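Local coordinates for protein putative type 11 methyltransferase (Sulfolobus solfataricus, PDB 3I9F) that probably transfers methyl groups from S-adenosylmethionine and binds zinc ions, at residues B[121-124]-B[125-128]. Sequence-based numbering, arbitrary orientation.
Sequences GPPL and SIRM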
loop_
_atom_site.group_PDB
_atom_site.type_symbol
_atom_site.label_atom_id
_atom_site.label_comp_id
_atom_site.label_asym_id
_atom_site.label_seq_id
_atom_site.Cartn_x
_atom_site.Cartn_y
_atom_site.Cartn_z
ATOM N N GLY B 121 0.915 29.887 -13.149
ATOM C CA GLY B 121 0.082 28.722 -12.905
ATOM C C GLY B 121 -0.322 28.020 -14.192
ATOM O O GLY B 121 0.151 28.354 -15.255
ATOM N N PRO B 122 -1.178 27.012 -14.085
ATOM C CA PRO B 122 -1.547 26.257 -15.280
ATOM C C PRO B 122 -2.501 27.045 -16.212
ATOM O O PRO B 122 -3.035 28.088 -15.838
ATOM C CB PRO B 122 -2.206 25.010 -14.693
ATOM C CG PRO B 122 -2.645 25.425 -13.323
ATOM C CD PRO B 122 -1.607 26.337 -12.850
ATOM N N PRO B 123 -2.687 26.562 -17.434
ATOM C CA PRO B 123 -3.551 27.312 -18.359
ATOM C C PRO B 123 -4.947 27.535 -17.803
ATOM O O PRO B 123 -5.488 26.697 -17.110
ATOM C CB PRO B 123 -3.567 26.446 -19.605
ATOM C CG PRO B 123 -2.400 25.493 -19.456
ATOM C CD PRO B 123 -2.205 25.292 -18.004
ATOM N N LEU B 124 -5.524 28.680 -18.093
ATOM C CA LEU B 124 -6.786 29.053 -17.472
ATOM C C LEU B 124 -7.899 28.048 -17.752
ATOM O O LEU B 124 -8.723 27.829 -16.891
ATOM C CB LEU B 124 -7.215 30.474 -17.864
ATOM C CG LEU B 124 -8.653 30.861 -17.461
ATOM C CD1 LEU B 124 -8.838 30.603 -15.983
ATOM C CD2 LEU B 124 -8.965 32.323 -17.807
ATOM N N SER B 125 -7.881 27.417 -18.923
ATOM C CA SER B 125 -8.894 26.411 -19.332
ATOM C C SER B 125 -9.031 25.177 -18.466
ATOM O O SER B 125 -10.125 24.650 -18.310
ATOM C CB SER B 125 -8.641 25.941 -20.748
ATOM O OG SER B 125 -9.359 26.774 -21.623
ATOM N N ILE B 126 -7.937 24.723 -17.894
ATOM C CA ILE B 126 -7.967 23.516 -17.106
ATOM C C ILE B 126 -8.365 23.793 -15.652
ATOM O O ILE B 126 -8.464 22.877 -14.885
ATOM C CB ILE B 126 -6.593 22.761 -17.241
ATOM C CG1 ILE B 126 -6.778 21.233 -17.156
ATOM C CG2 ILE B 126 -5.573 23.273 -16.249
ATOM C CD1 ILE B 126 -7.683 20.636 -18.296
ATOM N N ARG B 127 -8.615 25.048 -15.280
ATOM C CA ARG B 127 -8.815 25.418 -13.869
ATOM C C ARG B 127 -10.240 25.323 -13.429
ATOM O O ARG B 127 -11.146 25.578 -14.210
ATOM C CB ARG B 127 -8.393 26.867 -13.616
ATOM C CG ARG B 127 -6.931 27.101 -13.744
ATOM C CD ARG B 127 -6.508 28.463 -13.279
ATOM N NE ARG B 127 -5.139 28.729 -13.672
ATOM C CZ ARG B 127 -4.353 29.693 -13.187
ATOM N NH1 ARG B 127 -4.771 30.504 -12.246
ATOM N NH2 ARG B 127 -3.120 29.803 -13.634
ATOM N N MET B 128 -10.403 25.066 -12.139
ATOM C CA MET B 128 -11.684 24.901 -11.494
ATOM C C MET B 128 -11.794 25.787 -10.248
ATOM O O MET B 128 -10.887 25.801 -9.411
ATOM C CB MET B 128 -11.866 23.438 -11.053
ATOM C CG MET B 128 -11.973 22.369 -12.191
ATOM S SD MET B 128 -11.898 20.656 -11.604
ATOM C CE MET B 128 -12.962 20.829 -10.195
#
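The carbonyl oxygen Pro-122 O is gripped side-on by two nitrogens of Arg-127. NH2 of Arg-127 donates to Pro-122 O over 2.8 Å, in the carbonyl plane and on a lone pair, whereas NE of Arg-127 reaches the same oxygen at 3.1 Å from above that plane, 42° out of it. Because the oxygen lies nearly in the guanidinium plane, the forked pair helps to fix how the flat group is turned. With CG anti to the carbonyl carbon (chi1 -68°) and the chain extended as far as NE, the arginine reaches back across the turn to residues that precede it by five or six positions. Gly-121 suits its place doubly: its positive phi would jam a side chain against the preceding carbonyl, and a CB would also collide with NH2 of Arg-127.

Between Pro-122 and Arg-127 the backbone winds through a short 3-10 turn, closed by two i to i+3 hydrogen bonds, from Ile-126 N to Pro-123 O and from Arg-127 N to Leu-124 O, both 3.2 Å. Prolines fit its entrance, where no backbone N-H need be donated. Ile-126 turns its CG2 methyl to Pro-122 CB at 4.1 Å, and CD1 of Leu-124 brushes CD of Arg-127, the two side chains crossing at about a right angle.

The guanidinium also binds Ile-120 O through NH2, and Arg-114 O and Thr-118 OG1 through NH1, gathering the loop between strand 106-113 and helix 130-136. A leucine in place of Arg-127 would probably leave Pro-122 O without either donor, strip Ile-120 O and Arg-114 O of theirs, and free the residues before the turn to shift. Away from the zinc sites, one buried cation thus ties an otherwise largely exposed loop together through three carbonyl oxygens and one hydroxyl, whose partial negative charges are likely to offset part of its own.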